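Local coordinates for protein L-threonine dehydrogenase (Flavobacterium frigidimaris, PDB 2YY7) that probably catalyses the NAD-dependent oxidation of L-threonine, as a member of the NAD-dependent epimerase/dehydratase family with a Rossmann fold and bound NAD, at residues 6-11 and 70-75; 111-116 and 161-166. All coordinates share one frame; numbering follows the deposited sequence.

Interaction 1 (6-11 and 70-75). With NAD (nicotinamide-adenine-dinucleotide), chain E.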
loop_
_atom_site.group_PDB
_atom_site.type_symbol
_atom_site.label_atom_id
_atom_site.label_comp_id
_atom_site.label_asym_id
_atom_site.label_seq_id
_atom_site.Cartn_x
_atom_site.Cartn_y
_atom_site.Cartn_z
ATOM N N LEU A 6 -3.727 -18.469 19.545
ATOM C CA LEU A 6 -2.448 -17.857 19.867
ATOM C C LEU A 6 -2.596 -16.358 19.639
ATOM O O LEU A 6 -2.856 -15.911 18.518
ATOM C CB LEU A 6 -1.326 -18.399 18.976
ATOM C CG LEU A 6 0.016 -17.674 19.142
ATOM C CD1 LEU A 6 0.521 -17.826 20.582
ATOM C CD2 LEU A 6 1.030 -18.237 18.151
ATOM N N ILE A 7 -2.466 -15.584 20.711
ATOM C CA ILE A 7 -2.562 -14.137 20.609
ATOM C C ILE A 7 -1.149 -13.565 20.676
ATOM O O ILE A 7 -0.457 -13.710 21.683
ATOM C CB ILE A 7 -3.400 -13.546 21.760
ATOM C CG1 ILE A 7 -4.838 -14.067 21.675
ATOM C CG2 ILE A 7 -3.387 -12.024 21.684
ATOM C CD1 ILE A 7 -5.686 -13.716 22.872
ATOM N N ILE A 8 -0.720 -12.936 19.588
ATOM C CA ILE A 8 0.607 -12.344 19.513
ATOM C C ILE A 8 0.452 -10.866 19.866
ATOM O O ILE A 8 -0.320 -10.147 19.226
ATOM C CB ILE A 8 1.190 -12.509 18.093
ATOM C CG1 ILE A 8 1.209 -13.996 17.724
ATOM C CG2 ILE A 8 2.605 -11.936 18.022
ATOM C CD1 ILE A 8 1.736 -14.274 16.320
ATOM N N GLY A 9 1.179 -10.430 20.895
ATOM C CA GLY A 9 1.089 -9.057 21.362
ATOM C C GLY A 9 -0.043 -8.991 22.372
ATOM O O GLY A 9 -0.787 -8.015 22.423
ATOM N N ALA A 10 -0.156 -10.038 23.189
ATOM C CA ALA A 10 -1.221 -10.158 24.181
ATOM C C ALA A 10 -1.181 -9.178 25.346
ATOM O O ALA A 10 -2.187 -9.003 26.041
ATOM C CB ALA A 10 -1.261 -11.596 24.719
ATOM N N CYS A 11 -0.034 -8.545 25.566
ATOM C CA CYS A 11 0.106 -7.597 26.665
ATOM C C CYS A 11 -0.292 -6.168 26.295
ATOM O O CYS A 11 -0.234 -5.260 27.130
ATOM C CB CYS A 11 1.549 -7.627 27.184
ATOM S SG CYS A 11 2.013 -9.239 27.895
ATOM N N THR A 70 -4.634 -23.282 15.925
ATOM C CA THR A 70 -5.519 -23.277 14.766
ATOM C C THR A 70 -5.847 -21.832 14.372
ATOM O O THR A 70 -6.013 -21.535 13.194
ATOM C CB THR A 70 -6.844 -24.035 15.040
ATOM O OG1 THR A 70 -7.579 -23.371 16.075
ATOM C CG2 THR A 70 -6.559 -25.470 15.465
ATOM N N ASP A 71 -5.925 -20.941 15.360
ATOM C CA ASP A 71 -6.237 -19.531 15.119
ATOM C C ASP A 71 -5.165 -18.579 15.663
ATOM O O ASP A 71 -4.677 -18.750 16.779
ATOM C CB ASP A 71 -7.564 -19.135 15.781
ATOM C CG ASP A 71 -8.759 -19.903 15.247
ATOM O OD1 ASP A 71 -9.880 -19.360 15.362
ATOM O OD2 ASP A 71 -8.595 -21.032 14.737
ATOM N N ILE A 72 -4.820 -17.562 14.883
ATOM C CA ILE A 72 -3.842 -16.579 15.330
ATOM C C ILE A 72 -4.411 -15.169 15.251
ATOM O O ILE A 72 -4.960 -14.766 14.222
ATOM C CB ILE A 72 -2.535 -16.617 14.492
ATOM C CG1 ILE A 72 -1.740 -17.884 14.815
ATOM C CG2 ILE A 72 -1.680 -15.370 14.792
ATOM C CD1 ILE A 72 -0.372 -17.933 14.163
ATOM N N TYR A 73 -4.305 -14.443 16.361
ATOM C CA TYR A 73 -4.735 -13.053 16.431
ATOM C C TYR A 73 -3.416 -12.280 16.537
ATOM O O TYR A 73 -2.785 -12.262 17.597
ATOM C CB TYR A 73 -5.590 -12.793 17.680
ATOM C CG TYR A 73 -6.960 -13.439 17.661
ATOM C CD1 TYR A 73 -8.121 -12.662 17.573
ATOM C CD2 TYR A 73 -7.100 -14.824 17.749
ATOM C CE1 TYR A 73 -9.391 -13.253 17.580
ATOM C CE2 TYR A 73 -8.363 -15.427 17.754
ATOM C CZ TYR A 73 -9.503 -14.636 17.671
ATOM O OH TYR A 73 -10.746 -15.230 17.678
ATOM N N LEU A 74 -2.992 -11.674 15.429
ATOM C CA LEU A 74 -1.743 -10.908 15.381
ATOM C C LEU A 74 -1.990 -9.450 15.756
ATOM O O LEU A 74 -2.401 -8.636 14.923
ATOM C CB LEU A 74 -1.141 -10.985 13.977
ATOM C CG LEU A 74 0.098 -10.137 13.661
ATOM C CD1 LEU A 74 1.252 -10.519 14.571
ATOM C CD2 LEU A 74 0.483 -10.347 12.208
ATOM N N MET A 75 -1.720 -9.124 17.011
ATOM C CA MET A 75 -1.944 -7.780 17.516
ATOM C C MET A 75 -0.678 -6.944 17.600
ATOM O O MET A 75 -0.754 -5.732 17.765
ATOM C CB MET A 75 -2.590 -7.856 18.900
ATOM C CG MET A 75 -3.761 -8.823 18.972
ATOM S SD MET A 75 -5.041 -8.461 17.741
ATOM C CE MET A 75 -5.986 -7.205 18.603
HETATM P PA NAD E . -0.190 -1.927 22.010
HETATM O O1A NAD E . -0.892 -1.510 23.257
HETATM O O2A NAD E . 0.947 -1.063 21.597
HETATM O O5B NAD E . 0.195 -3.461 22.065
HETATM C C5B NAD E . 1.159 -4.005 21.210
HETATM C C4B NAD E . 1.774 -5.219 21.863
HETATM O O4B NAD E . 2.611 -5.853 20.894
HETATM C C3B NAD E . 2.641 -4.842 23.088
HETATM O O3B NAD E . 2.269 -5.599 24.253
HETATM C C2B NAD E . 4.069 -5.103 22.592
HETATM O O2B NAD E . 4.941 -5.508 23.633
HETATM C C1B NAD E . 3.833 -6.198 21.541
HETATM N N9A NAD E . 4.954 -6.335 20.599
HETATM C C8A NAD E . 5.662 -5.293 20.000
HETATM N N7A NAD E . 6.618 -5.832 19.230
HETATM C C5A NAD E . 6.505 -7.176 19.322
HETATM C C6A NAD E . 7.258 -8.198 18.766
HETATM N N6A NAD E . 8.327 -7.927 18.048
HETATM N N1A NAD E . 6.937 -9.498 19.058
HETATM C C2A NAD E . 5.874 -9.802 19.895
HETATM N N3A NAD E . 5.130 -8.797 20.483
HETATM C C4A NAD E . 5.469 -7.500 20.188
HETATM O O3 NAD E . -1.219 -1.857 20.780
HETATM P PN NAD E . -2.818 -2.134 20.757
HETATM O O1N NAD E . -3.198 -3.340 21.565
HETATM O O2N NAD E . -3.460 -0.804 20.941
HETATM O O5D NAD E . -3.033 -2.510 19.192
HETATM C C5D NAD E . -3.013 -3.877 18.755
HETATM C C4D NAD E . -3.342 -3.915 17.237
HETATM O O4D NAD E . -4.543 -3.210 16.985
HETATM C C3D NAD E . -2.290 -3.224 16.365
HETATM O O3D NAD E . -2.215 -3.909 15.118
HETATM C C2D NAD E . -2.888 -1.863 16.098
HETATM O O2D NAD E . -2.282 -1.322 14.948
HETATM C C1D NAD E . -4.378 -2.185 15.981
HETATM N N1N NAD E . -5.184 -0.969 16.239
HETATM C C2N NAD E . -5.235 -0.437 17.512
HETATM C C3N NAD E . -5.994 0.705 17.745
HETATM C C7N NAD E . -6.165 1.240 19.140
HETATM O O7N NAD E . -6.879 2.423 19.236
HETATM N N7N NAD E . -5.622 0.642 20.216
HETATM C C4N NAD E . -6.684 1.326 16.686
HETATM C C5N NAD E . -6.643 0.760 15.408
HETATM C C6N NAD E . -5.880 -0.369 15.184
#

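Interaction 2 (111-116 and 161-166). With NAD (nicotinamide-adenine-dinucleotide), chain E.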
loop_
_atom_site.group_PDB
_atom_site.type_symbol
_atom_site.label_atom_id
_atom_site.label_comp_id
_atom_site.label_asym_id
_atom_site.label_seq_id
_atom_site.Cartn_x
_atom_site.Cartn_y
_atom_site.Cartn_z
ATOM N N LYS A 111 -5.371 -22.461 10.724
ATOM C CA LYS A 111 -6.606 -22.404 9.953
ATOM C C LYS A 111 -7.207 -21.021 9.729
ATOM O O LYS A 111 -7.743 -20.741 8.658
ATOM C CB LYS A 111 -7.678 -23.280 10.622
ATOM C CG LYS A 111 -7.315 -24.748 10.770
ATOM C CD LYS A 111 -8.479 -25.532 11.368
ATOM C CE LYS A 111 -8.147 -27.010 11.497
ATOM N NZ LYS A 111 -9.284 -27.801 12.058
ATOM N N LYS A 112 -7.131 -20.163 10.740
ATOM C CA LYS A 112 -7.738 -18.844 10.644
ATOM C C LYS A 112 -6.850 -17.742 11.217
ATOM O O LYS A 112 -6.044 -17.975 12.120
ATOM C CB LYS A 112 -9.082 -18.875 11.386
ATOM C CG LYS A 112 -9.986 -17.660 11.194
ATOM C CD LYS A 112 -11.266 -17.786 12.036
ATOM C CE LYS A 112 -12.102 -19.000 11.632
ATOM N NZ LYS A 112 -13.358 -19.128 12.445
ATOM N N ILE A 113 -7.019 -16.536 10.691
ATOM C CA ILE A 113 -6.238 -15.398 11.142
ATOM C C ILE A 113 -7.086 -14.161 11.361
ATOM O O ILE A 113 -8.016 -13.884 10.594
ATOM C CB ILE A 113 -5.164 -14.989 10.098
ATOM C CG1 ILE A 113 -4.122 -16.093 9.937
ATOM C CG2 ILE A 113 -4.495 -13.680 10.522
ATOM C CD1 ILE A 113 -3.183 -15.859 8.771
ATOM N N PHE A 114 -6.775 -13.435 12.428
ATOM C CA PHE A 114 -7.412 -12.156 12.671
ATOM C C PHE A 114 -6.243 -11.184 12.700
ATOM O O PHE A 114 -5.261 -11.401 13.417
ATOM C CB PHE A 114 -8.129 -12.040 14.016
ATOM C CG PHE A 114 -8.603 -10.628 14.298
ATOM C CD1 PHE A 114 -9.716 -10.110 13.631
ATOM C CD2 PHE A 114 -7.864 -9.780 15.126
ATOM C CE1 PHE A 114 -10.085 -8.771 13.775
ATOM C CE2 PHE A 114 -8.222 -8.434 15.280
ATOM C CZ PHE A 114 -9.335 -7.928 14.599
ATOM N N TRP A 115 -6.343 -10.131 11.905
ATOM C CA TRP A 115 -5.310 -9.111 11.850
ATOM C C TRP A 115 -6.053 -7.788 11.743
ATOM O O TRP A 115 -6.810 -7.570 10.804
ATOM C CB TRP A 115 -4.414 -9.310 10.631
ATOM C CG TRP A 115 -3.464 -8.167 10.436
ATOM C CD1 TRP A 115 -2.329 -7.906 11.149
ATOM C CD2 TRP A 115 -3.622 -7.081 9.521
ATOM N NE1 TRP A 115 -1.771 -6.722 10.737
ATOM C CE2 TRP A 115 -2.546 -6.194 9.736
ATOM C CE3 TRP A 115 -4.574 -6.768 8.541
ATOM C CZ2 TRP A 115 -2.394 -5.011 9.004
ATOM C CZ3 TRP A 115 -4.422 -5.589 7.812
ATOM C CH2 TRP A 115 -3.339 -4.727 8.048
ATOM N N PRO A 116 -5.855 -6.889 12.714
ATOM C CA PRO A 116 -6.561 -5.614 12.648
ATOM C C PRO A 116 -5.864 -4.532 11.841
ATOM O O PRO A 116 -4.636 -4.392 11.877
ATOM C CB PRO A 116 -6.682 -5.231 14.109
ATOM C CG PRO A 116 -5.322 -5.656 14.642
ATOM C CD PRO A 116 -5.127 -7.026 13.993
ATOM N N TYR A 161 -4.293 -17.813 -2.288
ATOM C CA TYR A 161 -3.967 -19.028 -1.551
ATOM C C TYR A 161 -5.109 -19.596 -0.720
ATOM O O TYR A 161 -4.939 -20.612 -0.051
ATOM C CB TYR A 161 -2.738 -18.782 -0.672
ATOM C CG TYR A 161 -1.562 -18.240 -1.451
ATOM C CD1 TYR A 161 -1.063 -18.919 -2.564
ATOM C CD2 TYR A 161 -0.951 -17.043 -1.084
ATOM C CE1 TYR A 161 0.012 -18.418 -3.291
ATOM C CE2 TYR A 161 0.123 -16.535 -1.801
ATOM C CZ TYR A 161 0.601 -17.227 -2.901
ATOM O OH TYR A 161 1.670 -16.726 -3.605
ATOM N N GLY A 162 -6.271 -18.953 -0.772
ATOM C CA GLY A 162 -7.421 -19.438 -0.023
ATOM C C GLY A 162 -7.320 -19.289 1.486
ATOM O O GLY A 162 -8.037 -19.958 2.234
ATOM N N VAL A 163 -6.437 -18.407 1.941
ATOM C CA VAL A 163 -6.262 -18.187 3.373
ATOM C C VAL A 163 -7.462 -17.506 4.026
ATOM O O VAL A 163 -7.975 -16.515 3.516
ATOM C CB VAL A 163 -5.016 -17.323 3.653
ATOM C CG1 VAL A 163 -4.999 -16.889 5.126
ATOM C CG2 VAL A 163 -3.755 -18.106 3.300
ATOM N N ASP A 164 -7.899 -18.036 5.163
ATOM C CA ASP A 164 -9.019 -17.442 5.889
ATOM C C ASP A 164 -8.462 -16.374 6.827
ATOM O O ASP A 164 -8.107 -16.668 7.969
ATOM C CB ASP A 164 -9.755 -18.501 6.714
ATOM C CG ASP A 164 -11.048 -17.975 7.334
ATOM O OD1 ASP A 164 -11.305 -16.753 7.290
ATOM O OD2 ASP A 164 -11.815 -18.795 7.878
ATOM N N VAL A 165 -8.368 -15.142 6.337
ATOM C CA VAL A 165 -7.867 -14.034 7.148
ATOM C C VAL A 165 -8.955 -12.971 7.239
ATOM O O VAL A 165 -9.492 -12.523 6.226
ATOM C CB VAL A 165 -6.573 -13.422 6.547
ATOM C CG1 VAL A 165 -6.786 -13.067 5.080
ATOM C CG2 VAL A 165 -6.161 -12.192 7.348
ATOM N N ARG A 166 -9.280 -12.582 8.466
ATOM C CA ARG A 166 -10.327 -11.603 8.708
ATOM C C ARG A 166 -9.758 -10.364 9.375
ATOM O O ARG A 166 -8.866 -10.458 10.219
ATOM C CB ARG A 166 -11.408 -12.248 9.572
ATOM C CG ARG A 166 -11.769 -13.637 9.052
ATOM C CD ARG A 166 -12.902 -14.312 9.805
ATOM N NE ARG A 166 -13.121 -15.652 9.267
ATOM C CZ ARG A 166 -14.137 -16.444 9.589
ATOM N NH1 ARG A 166 -15.050 -16.041 10.460
ATOM N NH2 ARG A 166 -14.237 -17.648 9.036
HETATM P PA NAD E . -0.190 -1.927 22.010
HETATM O O1A NAD E . -0.892 -1.510 23.257
HETATM O O2A NAD E . 0.947 -1.063 21.597
HETATM O O5B NAD E . 0.195 -3.461 22.065
HETATM C C5B NAD E . 1.159 -4.005 21.210
HETATM C C4B NAD E . 1.774 -5.219 21.863
HETATM O O4B NAD E . 2.611 -5.853 20.894
HETATM C C3B NAD E . 2.641 -4.842 23.088
HETATM O O3B NAD E . 2.269 -5.599 24.253
HETATM C C2B NAD E . 4.069 -5.103 22.592
HETATM O O2B NAD E . 4.941 -5.508 23.633
HETATM C C1B NAD E . 3.833 -6.198 21.541
HETATM N N9A NAD E . 4.954 -6.335 20.599
HETATM C C8A NAD E . 5.662 -5.293 20.000
HETATM N N7A NAD E . 6.618 -5.832 19.230
HETATM C C5A NAD E . 6.505 -7.176 19.322
HETATM C C6A NAD E . 7.258 -8.198 18.766
HETATM N N6A NAD E . 8.327 -7.927 18.048
HETATM N N1A NAD E . 6.937 -9.498 19.058
HETATM C C2A NAD E . 5.874 -9.802 19.895
HETATM N N3A NAD E . 5.130 -8.797 20.483
HETATM C C4A NAD E . 5.469 -7.500 20.188
HETATM O O3 NAD E . -1.219 -1.857 20.780
HETATM P PN NAD E . -2.818 -2.134 20.757
HETATM O O1N NAD E . -3.198 -3.340 21.565
HETATM O O2N NAD E . -3.460 -0.804 20.941
HETATM O O5D NAD E . -3.033 -2.510 19.192
HETATM C C5D NAD E . -3.013 -3.877 18.755
HETATM C C4D NAD E . -3.342 -3.915 17.237
HETATM O O4D NAD E . -4.543 -3.210 16.985
HETATM C C3D NAD E . -2.290 -3.224 16.365
HETATM O O3D NAD E . -2.215 -3.909 15.118
HETATM C C2D NAD E . -2.888 -1.863 16.098
HETATM O O2D NAD E . -2.282 -1.322 14.948
HETATM C C1D NAD E . -4.378 -2.185 15.981
HETATM N N1N NAD E . -5.184 -0.969 16.239
HETATM C C2N NAD E . -5.235 -0.437 17.512
HETATM C C3N NAD E . -5.994 0.705 17.745
HETATM C C7N NAD E . -6.165 1.240 19.140
HETATM O O7N NAD E . -6.879 2.423 19.236
HETATM N N7N NAD E . -5.622 0.642 20.216
HETATM C C4N NAD E . -6.684 1.326 16.686
HETATM C C5N NAD E . -6.643 0.760 15.408
HETATM C C6N NAD E . -5.880 -0.369 15.184
HETATM O O HOH W 1 -6.634 -20.340 6.394
HETATM O O HOH W 2 -10.763 -21.241 8.738
HETATM O O HOH W 3 -15.726 -19.817 10.608
#

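Interaction 1 (6-11 and 70-75)
Strands 6-8 and 71-74 run side by side in parallel, and their grip is firmest on the face lined by Leu-6, Ile-8, Ile-72 and Leu-74. Here Ile-8 does most of the touching. Its chain crosses obliquely over both partners: the CD1 tip reaches Ile-72 CG2 at 3.9 Å, while the CG2 branch, anti to the backbone N, meets Leu-74 CD1 at 4.0 Å. Four backbone bonds stitch the pair, beginning with Leu-6 N to Asp-71 O (2.9 Å) and ending with Met-75 N to Ile-8 O (2.8 Å), the most bent of them at 145°. On the Ile-7 and Tyr-73 face the packing is thinner, with Ile-7 CG2 meeting Met-75 CG at 4.2 Å and helix 13-26 covering Ile-7 through Thr-19 and Leu-22. This is the heart of a Rossmann fold: the first strand runs straight into the glycine-rich turn, of which Gly-9 is the first glycine. With positive phi (87°) and no side chain, Gly-9 lets NAD O4B, in the adenosine ribose, come to 3.6 Å of its CA. Met-75, bent at chi2 and chi3, lies at the same C-terminal edge; its CB rests 3.2 Å from Ile-8 O, and its carbonyl O approaches NAD C5D at 3.1 Å. The opposite end is looser. Thr-70 is partly exposed and touches nothing of 6-11; its OG1 donates to Asp-71 OD2 from above the carboxylate plane and is itself bonded by Lys-4 N, while the Asp-71 carboxylate leads away from strand 6-8.

Interaction 2 (111-116 and 161-166)
Helix 142-161 ends at Tyr-161, which packs on Pro-87 of the second subunit, and Gly-162, with positive phi, turns the chain out of the helix toward the sheet. Val-163 is the first residue to touch 111-116, its CG1 lying 4.2 Å from Ile-113 CD1. At Asp-164 the backbone makes an inverse gamma turn, closed by a weak bond from Val-165 N to Val-163 O. A water links Asp-164 N to Lys-111 O, accepting from the first and donating to the second; a second water donates to Lys-111 O and to Asp-164 OD2. Direct parallel pairing starts with Asp-164 O, which accepts from Ile-113 N at 2.9 Å. On the apolar face Val-165 CG2, anti to its backbone N, meets Ile-113 CG2 at 3.9 Å under helix 87-106, which covers Ile-113, and helix 142-161, which covers Val-165, part of the helical layer on this face of the Rossmann sheet. Arg-166 N then gives a nearly straight bond (172°) to Ile-113 O at 2.8 Å, and Arg-166 O receives Trp-115 N. The Arg-166 side chain, extended from CG to NE, lies on the same face as Asp-164 and holds its carboxylate side-on in a salt bridge: NE meets OD1 at 2.9 Å and NH2 meets OD2 at 2.9 Å, each on a syn lone pair. Lys-112 runs alongside Asp-164, pointing the same way, and, bent at chi3, crosses Arg-166 obliquely, with CE over one guanidinium face toward its rim, 3.6 Å from Arg-166 NH2. Its NZ comes within 3.8 Å of Arg-166 NH2. These two like charges share a water, while the Asp-164 carboxylate and carbonyls of Met-227 for Lys-112 NZ and of Ile-226 and Ala-229 for Arg-166 NH1 probably offset their repulsion.

From the N terminus, interaction 1 comes first: after strand 5-8 the chain makes an excursion through helix 13-26, strands 31-35 and 49-51 and helix 57-66 before strand 71-74 returns to close that loop. Helices 80-85 and 87-106 then lead to strand 112-118, and interaction 2 closes a second loop over helix 142-161, which carries the NAD-binding Lys-147. The loops follow in series, neither nested nor crossed. Their inner strands, 71-74 and 112-118, are sheet neighbours, so the two contacts join four consecutive parallel strands, 5-8, 71-74, 112-118 and 164-174. Both contacts reach NAD beyond the C-terminal ends of their short strand segments, interaction 2 through Pro-116.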